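PDB 3I4G: SusD-like carbohydrate binding protein BF1063 from Bacteroides fragilis NCTC 9343, which probably binds carbohydrate at the bacterial outer membrane, like other SusD-family proteins that capture glycans for uptake. Local coordinates for residues F74-G79 and I453-I458; A63-R66 and P72-K75; D316-Y321 and N415-R420; S290-D295 and V440-R445. All blocks are in the same frame, centred on the assembly; numbering follows the deposited sequence.

Contact 1: residues F74-G79 and I453-I458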
# COMPACT_ATOMS: atom_id res chain seq x y z
N PHE A 74 -1.34 -2.95 -15.10
CA PHE A 74 -2.11 -1.71 -15.27
C PHE A 74 -3.54 -1.98 -15.71
O PHE A 74 -4.49 -1.28 -15.29
CB PHE A 74 -1.37 -0.81 -16.28
CG PHE A 74 -2.07 0.47 -16.57
CD1 PHE A 74 -1.90 1.60 -15.75
CD2 PHE A 74 -2.91 0.58 -17.66
CE1 PHE A 74 -2.55 2.80 -16.04
CE2 PHE A 74 -3.51 1.79 -17.95
CZ PHE A 74 -3.32 2.88 -17.14
N LYS A 75 -3.75 -3.04 -16.48
CA LYS A 75 -5.07 -3.37 -16.96
C LYS A 75 -6.03 -3.79 -15.83
O LYS A 75 -7.23 -3.80 -16.07
CB LYS A 75 -5.02 -4.46 -18.02
CG LYS A 75 -4.42 -4.00 -19.30
CD LYS A 75 -4.54 -5.13 -20.33
CE LYS A 75 -3.91 -4.77 -21.64
NZ LYS A 75 -4.13 -5.83 -22.68
N ILE A 76 -5.54 -4.12 -14.64
CA ILE A 76 -6.42 -4.50 -13.54
C ILE A 76 -7.47 -3.43 -13.31
O ILE A 76 -8.64 -3.78 -13.04
CB ILE A 76 -5.61 -4.75 -12.26
CG1 ILE A 76 -4.87 -6.09 -12.43
CG2 ILE A 76 -6.53 -4.79 -11.05
CD1 ILE A 76 -3.86 -6.39 -11.35
N SER A 77 -7.11 -2.14 -13.38
CA SER A 77 -8.09 -1.08 -13.12
C SER A 77 -8.27 -0.09 -14.25
O SER A 77 -8.87 0.97 -14.03
CB SER A 77 -7.71 -0.34 -11.84
OG SER A 77 -6.49 0.30 -12.00
N SER A 78 -7.83 -0.40 -15.46
CA SER A 78 -8.00 0.54 -16.59
C SER A 78 -9.23 0.29 -17.45
O SER A 78 -9.48 1.08 -18.37
CB SER A 78 -6.79 0.48 -17.48
OG SER A 78 -6.75 -0.76 -18.19
N GLY A 79 -9.97 -0.76 -17.17
CA GLY A 79 -11.13 -1.13 -17.97
C GLY A 79 -10.88 -2.35 -18.85
O GLY A 79 -11.75 -2.75 -19.59
N ILE A 453 -1.97 1.75 -0.63
CA ILE A 453 -3.28 1.73 0.02
C ILE A 453 -4.33 2.49 -0.80
O ILE A 453 -5.53 2.31 -0.60
CB ILE A 453 -3.12 2.29 1.46
CG1 ILE A 453 -2.12 1.46 2.23
CG2 ILE A 453 -4.48 2.31 2.19
CD1 ILE A 453 -1.68 2.11 3.53
N ARG A 454 -3.89 3.34 -1.72
CA ARG A 454 -4.83 4.20 -2.45
C ARG A 454 -5.86 3.41 -3.24
O ARG A 454 -7.04 3.77 -3.24
CB ARG A 454 -4.08 5.13 -3.38
CG ARG A 454 -4.98 6.14 -4.12
CD ARG A 454 -5.70 7.11 -3.24
NE ARG A 454 -6.47 8.05 -4.07
CZ ARG A 454 -7.35 8.89 -3.61
NH1 ARG A 454 -7.61 8.94 -2.32
NH2 ARG A 454 -7.98 9.71 -4.43
N TYR A 455 -5.43 2.37 -3.96
CA TYR A 455 -6.36 1.56 -4.72
C TYR A 455 -7.37 0.93 -3.78
O TYR A 455 -8.60 0.98 -4.07
CB TYR A 455 -5.59 0.53 -5.54
CG TYR A 455 -6.43 -0.39 -6.38
CD1 TYR A 455 -7.16 0.06 -7.46
CD2 TYR A 455 -6.48 -1.72 -6.09
CE1 TYR A 455 -7.93 -0.82 -8.21
CE2 TYR A 455 -7.20 -2.60 -6.84
CZ TYR A 455 -7.92 -2.15 -7.91
OH TYR A 455 -8.65 -3.03 -8.68
N TRP A 456 -6.92 0.33 -2.69
CA TRP A 456 -7.85 -0.25 -1.72
C TRP A 456 -8.87 0.79 -1.28
O TRP A 456 -10.06 0.51 -1.16
CB TRP A 456 -7.04 -0.81 -0.54
CG TRP A 456 -7.85 -1.56 0.42
CD1 TRP A 456 -8.32 -2.84 0.24
CD2 TRP A 456 -8.34 -1.11 1.69
NE1 TRP A 456 -9.10 -3.21 1.32
CE2 TRP A 456 -9.13 -2.17 2.23
CE3 TRP A 456 -8.18 0.06 2.43
CZ2 TRP A 456 -9.77 -2.06 3.47
CZ3 TRP A 456 -8.79 0.14 3.67
CH2 TRP A 456 -9.57 -0.91 4.17
N ASP A 457 -8.43 2.02 -1.01
CA ASP A 457 -9.36 3.06 -0.57
C ASP A 457 -10.36 3.48 -1.65
O ASP A 457 -11.56 3.56 -1.38
CB ASP A 457 -8.60 4.31 -0.14
CG ASP A 457 -7.89 4.19 1.20
OD1 ASP A 457 -8.26 3.34 2.04
OD2 ASP A 457 -6.98 5.03 1.41
N ILE A 458 -9.90 3.75 -2.87
CA ILE A 458 -10.82 4.24 -3.89
C ILE A 458 -11.82 3.13 -4.29
O ILE A 458 -12.98 3.41 -4.62
CB ILE A 458 -10.14 4.87 -5.11
CG1 ILE A 458 -9.27 3.85 -5.84
CG2 ILE A 458 -9.31 6.07 -4.66
CD1 ILE A 458 -8.54 4.45 -7.09
O HOH W 1 -10.14 -2.60 -10.85
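Tyr455 reaches out from helix 454-461 and sets its outer end against Ile76 and Ser77 on helix 72-78. With CG anti to the backbone N (chi1 180°), the ring spans a gap in which the nearest CA atoms, those of Ser77 and Tyr455, are still 9.0 Å apart. The close packing is confined to two approaches, one between carbons and one of a methyl to the phenol oxygen: CB of Ser77 lies 3.7 Å from CE1 of Tyr455, and CG2 of Ile76 lies 3.6 Å from the OH of Tyr455. The Ile76 and Tyr455 side chains cross at about a right angle. The looser side of the contact is bridged by a water. Water 1 sits in the plane of the ring at its edge, accepts from Tyr455 OH at 2.7 Å and donates to the carbonyl O of Ile76 at 2.9 Å. The phenol also bonds to Trp513 NE1, and Ser77 OG turns to the backbone O of Leu59. The contact buries little surface, yet it is wholly interior. Its chemistry implies that the phenol, donating to the water while accepting from the indole, is probably restrained in its rotation at a buried polar junction, and that the water satisfies a helix carbonyl.

Contact 2: residues A63-R66 and P72-K75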
# COMPACT_ATOMS: atom_id res chain seq x y z
N ALA A 63 -0.54 7.23 -9.48
CA ALA A 63 0.68 6.80 -10.15
C ALA A 63 0.37 6.02 -11.40
O ALA A 63 -0.78 5.78 -11.74
CB ALA A 63 1.55 5.99 -9.18
N PHE A 64 1.44 5.64 -12.08
CA PHE A 64 1.39 4.97 -13.38
C PHE A 64 2.52 3.95 -13.42
O PHE A 64 3.56 4.12 -12.81
CB PHE A 64 1.54 6.01 -14.47
CG PHE A 64 1.49 5.48 -15.89
CD1 PHE A 64 0.27 5.11 -16.42
CD2 PHE A 64 2.59 5.48 -16.71
CE1 PHE A 64 0.16 4.65 -17.76
CE2 PHE A 64 2.49 5.05 -18.03
CZ PHE A 64 1.27 4.63 -18.55
N ASP A 65 2.29 2.89 -14.18
CA ASP A 65 3.28 1.84 -14.38
C ASP A 65 4.10 2.15 -15.62
O ASP A 65 3.52 2.33 -16.68
CB ASP A 65 2.56 0.50 -14.54
CG ASP A 65 3.47 -0.67 -14.39
OD1 ASP A 65 4.27 -0.91 -15.28
OD2 ASP A 65 3.42 -1.37 -13.37
N ARG A 66 5.42 2.23 -15.50
CA ARG A 66 6.27 2.57 -16.67
C ARG A 66 6.02 1.61 -17.81
O ARG A 66 6.29 1.96 -18.94
CB ARG A 66 7.75 2.54 -16.29
CG ARG A 66 8.69 3.26 -17.28
CD ARG A 66 10.09 2.63 -17.37
NE ARG A 66 9.95 1.33 -18.00
CZ ARG A 66 10.16 0.16 -17.43
NH1 ARG A 66 10.76 0.04 -16.25
NH2 ARG A 66 9.85 -0.93 -18.12
N PRO A 72 -0.41 -5.91 -18.44
CA PRO A 72 -1.60 -6.49 -17.76
C PRO A 72 -1.77 -6.07 -16.31
O PRO A 72 -2.90 -6.10 -15.80
CB PRO A 72 -1.38 -8.01 -17.93
CG PRO A 72 -0.53 -8.12 -19.18
CD PRO A 72 0.44 -6.94 -19.04
N PHE A 73 -0.71 -5.64 -15.62
CA PHE A 73 -0.91 -5.16 -14.25
C PHE A 73 -1.73 -3.90 -14.27
O PHE A 73 -2.72 -3.78 -13.57
CB PHE A 73 0.44 -4.92 -13.58
CG PHE A 73 0.37 -4.54 -12.12
CD1 PHE A 73 -0.17 -5.40 -11.17
CD2 PHE A 73 0.91 -3.34 -11.68
CE1 PHE A 73 -0.17 -5.06 -9.83
CE2 PHE A 73 0.92 -3.01 -10.37
CZ PHE A 73 0.40 -3.86 -9.44
N PHE A 74 -1.34 -2.95 -15.10
CA PHE A 74 -2.11 -1.71 -15.27
C PHE A 74 -3.54 -1.98 -15.71
O PHE A 74 -4.49 -1.28 -15.29
CB PHE A 74 -1.37 -0.81 -16.28
CG PHE A 74 -2.07 0.47 -16.57
CD1 PHE A 74 -1.90 1.60 -15.75
CD2 PHE A 74 -2.91 0.58 -17.66
CE1 PHE A 74 -2.55 2.80 -16.04
CE2 PHE A 74 -3.51 1.79 -17.95
CZ PHE A 74 -3.32 2.88 -17.14
N LYS A 75 -3.75 -3.04 -16.48
CA LYS A 75 -5.07 -3.37 -16.96
C LYS A 75 -6.03 -3.79 -15.83
O LYS A 75 -7.23 -3.80 -16.07
CB LYS A 75 -5.02 -4.46 -18.02
CG LYS A 75 -4.42 -4.00 -19.30
CD LYS A 75 -4.54 -5.13 -20.33
CE LYS A 75 -3.91 -4.77 -21.64
NZ LYS A 75 -4.13 -5.83 -22.68
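Phe64, on strand 63-65, directs the edge of its ring at the face of Phe74 on helix 72-78, an offset edge-to-face pair with centroids 5.3 Å apart and planes at 74°. The bond from CA to CB of Phe64 does not itself point at the helix; it is the first torsion, with CG opposite the backbone N (chi1 -179°), that brings the ring to Phe74. CB and CG lie back from the partner; contact begins at CD1, 3.7 Å from CE1 of Phe74, and continues at CE1, which stands as near to that same Phe74 CE1 and 4.0 Å from Phe74 CZ. One ring side, CD1 to CE1, thus does the touching. Ile472 of strand 471-476 packs on both phenylalanines.

The next residue brings a carboxylate to the other aromatic. OD2 of Asp65 lies at the edge of the Phe73 ring, near its plane, 3.6 Å from CD2, where the weakly positive rim of the ring would suit an anion. The same oxygen is held more firmly by His58 and by a salt bridge to Arg67, so the ring edge adds to a group already fixed. Phe73 itself meets Phe87 and the edge-to-face partner His51. A short strand, paired antiparallel with strand 281-283, is thereby joined through a brief connection to the following helix: a local strand-loop-helix unit held by an edge-to-face phenylalanine pair, with Phe73 packed in a second aromatic group.

Contact 3: residues D316-Y321 and N415-R420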
# COMPACT_ATOMS: atom_id res chain seq x y z
N ASP A 316 3.15 21.42 1.04
CA ASP A 316 3.21 20.43 2.12
C ASP A 316 4.57 19.72 2.03
O ASP A 316 4.93 19.22 0.97
CB ASP A 316 2.06 19.46 1.93
CG ASP A 316 1.83 18.52 3.11
OD1 ASP A 316 2.79 17.93 3.64
OD2 ASP A 316 0.65 18.33 3.44
N PRO A 317 5.33 19.65 3.15
CA PRO A 317 6.62 18.98 3.11
C PRO A 317 6.53 17.55 2.63
O PRO A 317 7.53 17.04 2.10
CB PRO A 317 7.11 19.06 4.58
CG PRO A 317 6.44 20.24 5.11
CD PRO A 317 5.09 20.27 4.46
N ARG A 318 5.37 16.90 2.80
CA ARG A 318 5.25 15.50 2.35
C ARG A 318 5.37 15.34 0.85
O ARG A 318 5.67 14.22 0.40
CB ARG A 318 3.94 14.88 2.85
CG ARG A 318 3.97 14.66 4.35
CD ARG A 318 2.63 14.28 4.91
NE ARG A 318 1.73 15.44 4.94
CZ ARG A 318 0.50 15.42 5.43
NH1 ARG A 318 -0.00 14.33 5.97
NH2 ARG A 318 -0.24 16.53 5.38
N LEU A 319 5.19 16.42 0.07
CA LEU A 319 5.37 16.30 -1.38
C LEU A 319 6.82 15.97 -1.68
O LEU A 319 7.12 14.91 -2.22
CB LEU A 319 4.94 17.59 -2.05
CG LEU A 319 4.87 17.64 -3.57
CD1 LEU A 319 4.03 18.86 -3.98
CD2 LEU A 319 6.26 17.67 -4.24
N ASP A 320 7.75 16.83 -1.26
CA ASP A 320 9.16 16.54 -1.49
C ASP A 320 9.62 15.30 -0.73
O ASP A 320 10.55 14.63 -1.19
CB ASP A 320 10.05 17.77 -1.13
CG ASP A 320 10.07 18.84 -2.20
OD1 ASP A 320 10.02 18.47 -3.40
OD2 ASP A 320 10.19 20.05 -1.84
N TYR A 321 9.00 14.96 0.40
CA TYR A 321 9.41 13.71 1.07
C TYR A 321 9.03 12.46 0.26
O TYR A 321 9.68 11.44 0.37
CB TYR A 321 8.77 13.54 2.44
CG TYR A 321 9.14 14.60 3.47
CD1 TYR A 321 10.35 15.24 3.45
CD2 TYR A 321 8.29 14.87 4.56
CE1 TYR A 321 10.70 16.19 4.42
CE2 TYR A 321 8.61 15.81 5.52
CZ TYR A 321 9.81 16.47 5.44
OH TYR A 321 10.18 17.42 6.39
N ASN A 415 -4.95 16.14 13.38
CA ASN A 415 -3.96 17.18 13.70
C ASN A 415 -2.69 16.60 14.32
O ASN A 415 -1.63 17.24 14.29
CB ASN A 415 -4.60 18.27 14.55
CG ASN A 415 -5.66 18.98 13.82
OD1 ASN A 415 -5.64 19.00 12.60
ND2 ASN A 415 -6.60 19.57 14.54
N ALA A 416 -2.76 15.40 14.87
CA ALA A 416 -1.54 14.72 15.33
C ALA A 416 -0.73 14.27 14.11
O ALA A 416 0.51 14.32 14.13
CB ALA A 416 -1.89 13.54 16.23
N VAL A 417 -1.41 13.86 13.05
CA VAL A 417 -0.76 13.48 11.80
C VAL A 417 -0.20 14.72 11.11
O VAL A 417 0.99 14.77 10.78
CB VAL A 417 -1.74 12.76 10.87
CG1 VAL A 417 -1.13 12.48 9.51
CG2 VAL A 417 -2.16 11.44 11.53
N ARG A 418 -1.00 15.76 11.01
CA ARG A 418 -0.51 17.00 10.39
C ARG A 418 0.56 17.72 11.21
O ARG A 418 1.43 18.42 10.67
CB ARG A 418 -1.66 17.95 10.12
CG ARG A 418 -2.59 17.46 9.02
CD ARG A 418 -3.83 18.29 8.85
NE ARG A 418 -3.57 19.64 8.39
CZ ARG A 418 -3.40 20.00 7.11
NH1 ARG A 418 -3.35 19.10 6.13
NH2 ARG A 418 -3.20 21.28 6.84
N GLY A 419 0.47 17.57 12.52
CA GLY A 419 1.36 18.23 13.47
C GLY A 419 2.69 17.57 13.70
O GLY A 419 3.50 18.08 14.44
N ARG A 420 2.92 16.44 13.04
CA ARG A 420 4.19 15.77 13.07
C ARG A 420 5.28 16.82 12.87
O ARG A 420 5.17 17.64 11.96
CB ARG A 420 4.20 14.73 11.92
CG ARG A 420 5.40 13.86 11.87
CD ARG A 420 5.53 13.16 10.55
NE ARG A 420 4.41 12.28 10.22
CZ ARG A 420 4.30 11.03 10.62
NH1 ARG A 420 5.16 10.49 11.47
NH2 ARG A 420 3.27 10.30 10.22
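Arg318 brings its guanidinium up to the end of helix 414-418, loosely: NH1 comes within 4.2 Å of CG1 of Val417 and NH2 within 4.1 Å of NH1 of Arg418. The Arg418 nitrogen approaches at the edge of the Arg318 group, near its plane, and the two guanidinium planes are turned 65° apart. The two arginines are drawn together by acids, which probably balance their charge. Asp316, the N-cap of helix 317-322, is gripped side-on by Arg318: NE donates to OD1 at 3.0 Å, nearly straight at 174°, and NH2 donates to OD2 at 2.8 Å. OD1 also takes the capping bond from the backbone N of Arg318, at 2.9 Å, so two donors from one face of the carboxylate hold this oxygen. A bend at chi3 (-73°) brings the arginine tip back toward the cap. Glu443 is a common salt-bridge partner of the two arginines, while Glu447 adds a third carboxylate to Arg318 and Glu292 a second to Arg418. The contact therefore sets the start of helix 317-322 beside the end of helix 414-418, with helix 433-447 supplying the shared acid and Ile446 packing on Arg318, and helix 387-400 touching Val417 through Ala388.

Contact 4: residues S290-D295 and V440-R445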
# COMPACT_ATOMS: atom_id res chain seq x y z
N SER A 290 -2.35 17.34 -5.46
CA SER A 290 -3.21 17.16 -4.30
C SER A 290 -2.67 17.84 -3.03
O SER A 290 -3.45 18.27 -2.18
CB SER A 290 -3.45 15.64 -4.08
OG SER A 290 -4.49 15.48 -3.12
N TYR A 291 -1.36 17.94 -2.90
CA TYR A 291 -0.74 18.49 -1.71
C TYR A 291 -1.14 19.96 -1.52
O TYR A 291 -1.15 20.74 -2.47
CB TYR A 291 0.78 18.38 -1.80
CG TYR A 291 1.30 16.99 -1.83
CD1 TYR A 291 1.61 16.30 -0.69
CD2 TYR A 291 1.52 16.35 -3.03
CE1 TYR A 291 2.07 14.99 -0.71
CE2 TYR A 291 1.99 15.06 -3.07
CZ TYR A 291 2.26 14.38 -1.93
OH TYR A 291 2.74 13.08 -1.96
N GLU A 292 -1.48 20.36 -0.31
CA GLU A 292 -1.76 21.76 -0.06
C GLU A 292 -0.53 22.65 -0.18
O GLU A 292 0.60 22.19 -0.19
CB GLU A 292 -2.33 21.90 1.35
CG GLU A 292 -3.69 21.26 1.51
CD GLU A 292 -4.06 20.92 2.95
OE1 GLU A 292 -3.37 21.32 3.91
OE2 GLU A 292 -5.14 20.30 3.13
N PHE A 293 -0.76 23.97 -0.26
CA PHE A 293 0.29 24.91 -0.02
C PHE A 293 0.61 24.83 1.47
O PHE A 293 -0.17 24.30 2.28
CB PHE A 293 -0.13 26.34 -0.40
CG PHE A 293 -0.24 26.57 -1.88
CD1 PHE A 293 0.91 26.58 -2.67
CD2 PHE A 293 -1.44 26.86 -2.48
CE1 PHE A 293 0.81 26.83 -4.03
CE2 PHE A 293 -1.53 27.09 -3.84
CZ PHE A 293 -0.41 27.08 -4.60
N LYS A 294 1.74 25.40 1.87
CA LYS A 294 2.19 25.37 3.26
C LYS A 294 1.20 26.00 4.24
O LYS A 294 1.18 25.59 5.41
CB LYS A 294 3.54 26.09 3.37
CG LYS A 294 4.65 25.29 2.84
CD LYS A 294 5.28 24.42 3.85
CE LYS A 294 6.20 25.20 4.78
NZ LYS A 294 6.95 24.22 5.64
N ASP A 295 0.41 26.98 3.81
CA ASP A 295 -0.61 27.56 4.69
C ASP A 295 -1.90 26.74 4.77
O ASP A 295 -2.89 27.17 5.36
CB ASP A 295 -0.92 29.03 4.28
CG ASP A 295 -1.69 29.13 2.99
OD1 ASP A 295 -1.87 28.11 2.27
OD2 ASP A 295 -2.16 30.26 2.70
N VAL A 440 -10.89 14.27 5.57
CA VAL A 440 -10.20 13.07 6.06
C VAL A 440 -9.72 12.20 4.89
O VAL A 440 -8.62 11.67 4.92
CB VAL A 440 -11.07 12.27 7.04
CG1 VAL A 440 -10.28 11.10 7.57
CG2 VAL A 440 -11.49 13.13 8.20
N ARG A 441 -10.56 12.02 3.88
CA ARG A 441 -10.15 11.22 2.72
C ARG A 441 -8.96 11.84 2.06
O ARG A 441 -8.03 11.13 1.65
CB ARG A 441 -11.28 11.07 1.69
CG ARG A 441 -12.41 10.22 2.21
CD ARG A 441 -13.39 9.90 1.13
NE ARG A 441 -14.47 9.03 1.64
CZ ARG A 441 -15.47 8.58 0.88
NH1 ARG A 441 -15.58 8.98 -0.37
NH2 ARG A 441 -16.38 7.75 1.41
N HIS A 442 -8.97 13.16 1.95
CA HIS A 442 -7.84 13.85 1.34
C HIS A 442 -6.58 13.72 2.20
O HIS A 442 -5.47 13.50 1.68
CB HIS A 442 -8.17 15.32 1.12
CG HIS A 442 -7.03 16.09 0.56
ND1 HIS A 442 -6.22 16.89 1.33
CD2 HIS A 442 -6.51 16.10 -0.69
CE1 HIS A 442 -5.25 17.38 0.56
NE2 HIS A 442 -5.42 16.94 -0.67
N GLU A 443 -6.69 13.88 3.52
CA GLU A 443 -5.53 13.77 4.37
C GLU A 443 -4.96 12.37 4.28
O GLU A 443 -3.75 12.20 4.26
CB GLU A 443 -5.88 14.13 5.82
CG GLU A 443 -4.67 14.23 6.70
CD GLU A 443 -3.78 15.42 6.32
OE1 GLU A 443 -4.29 16.48 5.82
OE2 GLU A 443 -2.57 15.34 6.54
N ARG A 444 -5.82 11.36 4.25
CA ARG A 444 -5.39 10.02 4.11
C ARG A 444 -4.62 9.83 2.80
O ARG A 444 -3.58 9.16 2.74
CB ARG A 444 -6.61 9.10 4.19
CG ARG A 444 -6.31 7.68 4.15
CD ARG A 444 -7.65 6.88 4.24
NE ARG A 444 -7.37 5.48 4.13
CZ ARG A 444 -7.24 4.64 5.13
NH1 ARG A 444 -7.41 5.00 6.41
NH2 ARG A 444 -6.93 3.41 4.82
N ARG A 445 -5.11 10.40 1.71
CA ARG A 445 -4.43 10.34 0.41
C ARG A 445 -3.01 10.89 0.51
O ARG A 445 -2.04 10.27 0.07
CB ARG A 445 -5.20 11.13 -0.65
CG ARG A 445 -4.59 11.00 -2.00
CD ARG A 445 -5.25 11.80 -3.08
NE ARG A 445 -4.68 11.40 -4.40
CZ ARG A 445 -5.00 11.94 -5.56
NH1 ARG A 445 -5.87 12.92 -5.65
NH2 ARG A 445 -4.41 11.48 -6.66
O HOH W 2 -3.84 17.69 3.28
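The carbonyl O of Ser290 accepts a hydrogen bond of 2.8 Å from NE2 of His442, the shortest polar link between the loop 290-295 and helix 433-447. The oxygen lies in the plane of the imidazole, at its edge, while the donor stands above the carbonyl plane, 41° out of it; the N-H...O angle is 147°. NE2 therefore carries a proton.

Ser290 also turns its side chain to the helix: OG stands 3.0 Å from the same NE2 and 3.8 Å from CD of Arg445, and CB lies over one face of the Arg445 guanidinium. The extended arginine is held in place from beyond the contact by Asn62 and Asp286. Next to the histidine bond, OE2 of Glu292 approaches the ring obliquely, 3.9 Å from CE1 of His442; although the carboxylate and ring planes are only 16° apart, the two groups are not stacked. Water 2 links the two acids, donating to OE1 of Glu443 at 2.8 Å and weakly to OE2 of Glu292. The neighbouring positive charge of Arg418, which salt-bridges both glutamates, probably helps them to lie close.

The loop runs from helix 285-288 toward helix 317-322 and on its way passes one flank of helix 433-447, which elsewhere along its surface meets helices 387-400 and 454-461.

How the contacts relate
Contacts 1 and 2 share Phe74 and Lys75, and their centres lie 9 Å apart; successive residues of helix 72-78 serve the two, Phe73 and Phe74 the strand, Ile76 and Ser77 helix 454-461. Contacts 3 and 4 form a second pair, also 9 Å apart, in which each Glu443 oxygen takes one arginine: OE2 with Arg318 NH1 and OE1 with Arg418 NH1, both at 2.8 Å. The two pairs meet where contact 1 touches contact 4, through a 2.8 Å salt bridge between Asp457 OD2 and Arg444 NE and packing of Arg454 on Arg445. Contacts 2 and 3 are the most distant, with centres 28 Å apart. Arg66 of contact 2 binds a buffer molecule.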